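Local coordinates for NADP-dependent alcohol dehydrogenase (Entamoeba histolytica, PDB 2OUI), which probably catalyses the NADP-dependent, reversible interconversion of alcohols and aldehydes or ketones as a zinc-binding tetramer, at residues G179-A184 with G312-S317; R138-E143 with K304-I309. The protein carries 1 engineered substitution. All coordinates share one frame; numbering follows the deposited sequence. Where two conformers were deposited one is given.

Both contacts are small, buried apolar meetings, covering 113 Å² in contact 1 and 149 Å² in contact 2, with centres about 12 Å apart. Contact 1 joins a helix of the coenzyme domain to a loop; contact 2 seats helix 298-310 against a loop that runs into helix 142-145, lies farther from the chain's centre (about 16 Å against 12 Å) and leaves Ile309 partly exposed. The two are joined where helix 298-310 ends and the loop 312-317 begins: Lys313 N lies 2.9 Å from Leu308 O, a probable hydrogen bond, and Ile309 packs on Thr316. Chemically, contact 1 uses a sulfur and methyl groups, whereas contact 2 also sets a methyl against a backbone carbonyl oxygen.

Contact 1: residues G179-A184 with G312-S317; sequences GLMSVA and GKLDTS
A chi1 of 178° swings CG of Leu314 opposite its own amide nitrogen, extending the side chain toward helix 177-188 and bringing CD1 to Met181 and Ala184. Met181 answers from the helix with a folded chain: two successive turns near -60°, chi1 and chi2, set its sulfur on the side of the loop. Met181 SD then lies 4.3 Å from Leu314 CD1. One helical turn on, the methyl of Ala184, whose CB points at the loop, meets the same branch, Ala184 CB to Leu314 CD1 being 4.2 Å. A single leucine methyl thus spans neighbouring positions on one helix face, at ordinary van der Waals spacing. Helix 177-188 follows strand 170-173, an inner strand of the six-stranded parallel sheet, and Gly179 closes a GxGxxG sequence consistent with the Rossmann-type coenzyme fold of this family. Val152 of helix 148-161 touches both Met181 and Leu314, so that helix also packs against the pair. Beyond Leu314 the loop is shaped by an Asx turn: Asp315 OD1 takes Ser317 N at 3.0 Å, from 41° out of the carboxylate plane. Ser317 OG reaches the syn lone pair of that same Asp315 OD1 at 2.6 Å.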
loop_
_atom_site.group_PDB
_atom_site.type_symbol
_atom_site.label_atom_id
_atom_site.label_comp_id
_atom_site.label_asym_id
_atom_site.label_seq_id
_atom_site.Cartn_x
_atom_site.Cartn_y
_atom_site.Cartn_z
ATOM N N GLY A 179 8.958 -21.879 9.200
ATOM C CA GLY A 179 8.769 -22.056 7.745
ATOM C C GLY A 179 7.488 -22.786 7.374
ATOM O O GLY A 179 6.855 -22.493 6.347
ATOM N N LEU A 180 7.137 -23.797 8.160
ATOM C CA LEU A 180 5.885 -24.527 7.936
ATOM C C LEU A 180 4.714 -23.566 8.056
ATOM O O LEU A 180 3.729 -23.667 7.306
ATOM C CB LEU A 180 5.746 -25.689 8.928
ATOM C CG LEU A 180 6.684 -26.891 8.740
ATOM C CD1 LEU A 180 6.515 -27.905 9.885
ATOM C CD2 LEU A 180 6.373 -27.557 7.426
ATOM N N MET A 181 4.817 -22.635 9.006
ATOM C CA MET A 181 3.769 -21.641 9.185
ATOM C C MET A 181 3.815 -20.597 8.077
ATOM O O MET A 181 2.789 -20.029 7.743
ATOM C CB MET A 181 3.768 -21.021 10.589
ATOM C CG MET A 181 3.254 -21.999 11.688
ATOM S SD MET A 181 1.523 -22.447 11.351
ATOM C CE MET A 181 1.616 -24.093 10.639
ATOM N N SER A 182 4.999 -20.394 7.476
ATOM C CA SER A 182 5.103 -19.525 6.278
ATOM C C SER A 182 4.463 -20.180 5.046
ATOM O O SER A 182 3.890 -19.483 4.199
ATOM C CB SER A 182 6.559 -19.195 5.951
ATOM O OG SER A 182 7.113 -18.311 6.920
ATOM N N VAL A 183 4.599 -21.504 4.927
ATOM C CA VAL A 183 3.844 -22.261 3.956
ATOM C C VAL A 183 2.356 -22.106 4.202
ATOM O O VAL A 183 1.592 -21.834 3.269
ATOM C CB VAL A 183 4.262 -23.764 3.914
ATOM C CG1 VAL A 183 3.320 -24.565 2.999
ATOM C CG2 VAL A 183 5.717 -23.909 3.406
ATOM N N ALA A 184 1.928 -22.323 5.443
ATOM C CA ALA A 184 0.500 -22.181 5.756
ATOM C C ALA A 184 0.023 -20.727 5.508
ATOM O O ALA A 184 -1.045 -20.520 4.926
ATOM C CB ALA A 184 0.197 -22.661 7.188
ATOM N N GLY A 312 -11.559 -23.710 12.253
ATOM C CA GLY A 312 -11.172 -24.984 11.618
ATOM C C GLY A 312 -10.337 -24.803 10.364
ATOM O O GLY A 312 -10.206 -25.721 9.548
ATOM N N LYS A 313 -9.778 -23.607 10.220
ATOM C CA LYS A 313 -8.999 -23.213 9.035
ATOM C C LYS A 313 -7.483 -23.245 9.233
ATOM O O LYS A 313 -6.717 -22.957 8.301
ATOM C CB LYS A 313 -9.438 -21.815 8.592
ATOM C CG LYS A 313 -10.908 -21.760 8.235
ATOM C CD LYS A 313 -11.285 -20.428 7.628
ATOM C CE LYS A 313 -12.714 -20.492 7.149
ATOM N NZ LYS A 313 -13.099 -19.218 6.432
ATOM N N LEU A 314 -7.042 -23.576 10.433
ATOM C CA LEU A 314 -5.612 -23.735 10.715
ATOM C C LEU A 314 -5.429 -24.772 11.813
ATOM O O LEU A 314 -6.037 -24.649 12.867
ATOM C CB LEU A 314 -4.986 -22.415 11.172
ATOM C CG LEU A 314 -3.489 -22.442 11.543
ATOM C CD1 LEU A 314 -2.600 -22.812 10.330
ATOM C CD2 LEU A 314 -3.033 -21.093 12.128
ATOM N N ASP A 315 -4.592 -25.779 11.557
ATOM C CA ASP A 315 -4.325 -26.840 12.519
ATOM C C ASP A 315 -2.860 -26.766 12.915
ATOM O O ASP A 315 -1.977 -27.112 12.122
ATOM C CB ASP A 315 -4.691 -28.203 11.914
ATOM C CG ASP A 315 -4.277 -29.381 12.794
ATOM O OD1 ASP A 315 -3.952 -29.171 13.978
ATOM O OD2 ASP A 315 -4.275 -30.521 12.289
ATOM N N THR A 316 -2.604 -26.277 14.124
ATOM C CA THR A 316 -1.230 -26.100 14.598
ATOM C C THR A 316 -0.710 -27.348 15.320
ATOM O O THR A 316 0.459 -27.397 15.705
ATOM C CB THR A 316 -1.103 -24.904 15.573
ATOM O OG1 THR A 316 -1.930 -25.127 16.717
ATOM C CG2 THR A 316 -1.522 -23.615 14.923
ATOM N N SER A 317 -1.582 -28.335 15.530
ATOM C CA SER A 317 -1.168 -29.549 16.239
ATOM C C SER A 317 -0.094 -30.331 15.484
ATOM O O SER A 317 0.714 -31.017 16.111
ATOM C CB SER A 317 -2.361 -30.454 16.558
ATOM O OG SER A 317 -2.846 -31.088 15.379
#

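Contact 2: residues R138-E143 with K304-I309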
loop_
_atom_site.group_PDB
_atom_site.type_symbol
_atom_site.label_atom_id
_atom_site.label_comp_id
_atom_site.label_asym_id
_atom_site.label_seq_id
_atom_site.Cartn_x
_atom_site.Cartn_y
_atom_site.Cartn_z
ATOM N N ARG A 138 -12.233 -21.019 24.343
ATOM C CA ARG A 138 -12.569 -22.297 24.972
ATOM C C ARG A 138 -12.367 -23.512 24.038
ATOM O O ARG A 138 -12.155 -24.627 24.515
ATOM C CB ARG A 138 -13.986 -22.253 25.565
ATOM C CG ARG A 138 -14.122 -21.319 26.789
ATOM C CD ARG A 138 -15.504 -21.412 27.488
ATOM N NE ARG A 138 -15.815 -20.190 28.249
ATOM C CZ ARG A 138 -15.758 -20.072 29.581
ATOM N NH1 ARG A 138 -15.413 -21.105 30.343
ATOM N NH2 ARG A 138 -16.054 -18.911 30.158
ATOM N N ASP A 139 -12.379 -23.286 22.718
ATOM C CA ASP A 139 -12.259 -24.376 21.742
ATOM C C ASP A 139 -10.819 -24.587 21.216
ATOM O O ASP A 139 -10.611 -25.281 20.199
ATOM C CB ASP A 139 -13.261 -24.163 20.587
ATOM C CG ASP A 139 -12.925 -22.945 19.709
ATOM O OD1 ASP A 139 -12.137 -22.058 20.108
ATOM O OD2 ASP A 139 -13.459 -22.882 18.587
ATOM N N ILE A 140 -9.825 -23.994 21.890
ATOM C CA ILE A 140 -8.425 -24.204 21.497
ATOM C C ILE A 140 -7.637 -24.823 22.653
ATOM O O ILE A 140 -7.653 -24.302 23.767
ATOM C CB ILE A 140 -7.721 -22.909 21.012
ATOM C CG1 ILE A 140 -8.525 -22.238 19.887
ATOM C CG2 ILE A 140 -6.303 -23.228 20.532
ATOM C CD1 ILE A 140 -7.852 -21.010 19.257
ATOM N N LYS A 141 -6.946 -25.931 22.380
ATOM C CA LYS A 141 -6.129 -26.583 23.406
ATOM C C LYS A 141 -4.927 -25.708 23.740
ATOM O O LYS A 141 -4.313 -25.112 22.836
ATOM C CB LYS A 141 -5.663 -27.960 22.927
ATOM C CG LYS A 141 -6.816 -28.937 22.771
ATOM C CD LYS A 141 -6.598 -29.875 21.609
ATOM C CE LYS A 141 -6.066 -31.211 22.051
ATOM N NZ LYS A 141 -6.220 -32.167 20.928
ATOM N N PRO A 142 -4.577 -25.614 25.025
ATOM C CA PRO A 142 -3.394 -24.804 25.344
ATOM C C PRO A 142 -2.177 -25.114 24.463
ATOM O O PRO A 142 -1.482 -24.193 24.028
ATOM C CB PRO A 142 -3.123 -25.140 26.817
ATOM C CG PRO A 142 -4.471 -25.573 27.358
ATOM C CD PRO A 142 -5.224 -26.201 26.221
ATOM N N GLU A 143 -1.933 -26.393 24.184
ATOM C CA GLU A 143 -0.753 -26.798 23.424
ATOM C C GLU A 143 -0.834 -26.306 21.982
ATOM O O GLU A 143 0.172 -25.870 21.405
ATOM C CB GLU A 143 -0.580 -28.318 23.468
ATOM C CG GLU A 143 -0.347 -28.857 24.867
ATOM C CD GLU A 143 -1.627 -29.315 25.605
ATOM O OE1 GLU A 143 -2.738 -28.784 25.335
ATOM O OE2 GLU A 143 -1.501 -30.204 26.487
ATOM N N LYS A 304 -6.795 -12.535 16.080
ATOM C CA LYS A 304 -6.976 -12.755 14.627
ATOM C C LYS A 304 -6.523 -14.147 14.242
ATOM O O LYS A 304 -7.269 -14.893 13.596
ATOM C CB LYS A 304 -6.153 -11.765 13.789
ATOM C CG LYS A 304 -6.390 -10.297 14.084
ATOM C CD LYS A 304 -7.717 -9.866 13.653
ATOM C CE LYS A 304 -7.653 -9.295 12.269
ATOM N NZ LYS A 304 -8.957 -8.604 12.110
ATOM N N LEU A 305 -5.292 -14.488 14.635
ATOM C CA LEU A 305 -4.706 -15.792 14.281
ATOM C C LEU A 305 -5.479 -16.927 14.969
ATOM O O LEU A 305 -5.795 -17.952 14.347
ATOM C CB LEU A 305 -3.226 -15.820 14.664
ATOM C CG LEU A 305 -2.377 -14.829 13.843
ATOM C CD1 LEU A 305 -0.940 -14.925 14.281
ATOM C CD2 LEU A 305 -2.507 -15.140 12.360
ATOM N N ALA A 306 -5.836 -16.719 16.228
ATOM C CA ALA A 306 -6.610 -17.719 16.962
ATOM C C ALA A 306 -7.940 -18.016 16.275
ATOM O O ALA A 306 -8.473 -19.143 16.373
ATOM C CB ALA A 306 -6.858 -17.292 18.418
ATOM N N SER A 307 -8.518 -17.016 15.609
ATOM C CA SER A 307 -9.805 -17.243 14.949
ATOM C C SER A 307 -9.649 -18.238 13.797
ATOM O O SER A 307 -10.595 -18.926 13.450
ATOM C CB SER A 307 -10.437 -15.937 14.472
ATOM O OG SER A 307 -9.777 -15.485 13.309
ATOM N N LEU A 308 -8.446 -18.331 13.210
ATOM C CA LEU A 308 -8.214 -19.343 12.162
ATOM C C LEU A 308 -8.259 -20.751 12.732
ATOM O O LEU A 308 -8.674 -21.683 12.044
ATOM C CB LEU A 308 -6.871 -19.130 11.463
ATOM C CG LEU A 308 -6.823 -17.843 10.620
ATOM C CD1 LEU A 308 -5.467 -17.635 9.956
ATOM C CD2 LEU A 308 -7.918 -17.910 9.567
ATOM N N ILE A 309 -7.802 -20.908 13.977
ATOM C CA ILE A 309 -7.866 -22.208 14.641
ATOM C C ILE A 309 -9.317 -22.532 15.008
ATOM O O ILE A 309 -9.813 -23.614 14.701
ATOM C CB ILE A 309 -6.950 -22.295 15.884
ATOM C CG1 ILE A 309 -5.479 -22.047 15.506
ATOM C CG2 ILE A 309 -7.075 -23.676 16.545
ATOM C CD1 ILE A 309 -4.525 -22.117 16.716
#
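Ile140 meets helix 298-310 chiefly through the end of its longer branch, CD1, which lies over the carbonyl oxygen and CB of Ala306 and the CB and CG2 of Ile309. Its shortest approach is to a polar atom: Ile140 CD1 is 3.5 Å from Ala306 O, a van der Waals contact on a carbonyl oxygen that also accepts a weak, 3.1 Å helix bond from Ile309 N. The same methyl lies 3.7 Å from Ile309 CB and 3.9 Å from Ala306 CB, so one carbon touches both residues of a single turn. The two isoleucine side chains cross at about a right angle, and both CG1 and CD1 of Ile140 lie 3.9 Å from Ile309 CG2.

The torsions of Ile140 bring its CD1 there: CG1 stands anti to the carbonyl carbon (chi1 -54°), and chi2 of -175° extends CD1 onward to the helix. The loop carrying Ile140 is tied down next to it, since Asp139 OD1 accepts a hydrogen bond from Ser310 OG near the helix end. On another part of the helix surface, one conformer of Ser307 has OG donating to Lys304 O at 2.6 Å, a bond left uncertain by a second conformer. Lys304 NZ forms a salt bridge with Asp168 of the second subunit, which places this end of the segment at the subunit interface.

Farther out, Leu305 and Leu308 pack on Phe156 of helix 148-161, and Ile309 also touches Thr316 in the loop leading to strand 320-325. Helix 298-310 thus packs helix 148-161 with one face and, with an adjacent one, the loop that enters helix 142-145, whose Glu143 rests against strands 320-325 and 346-350.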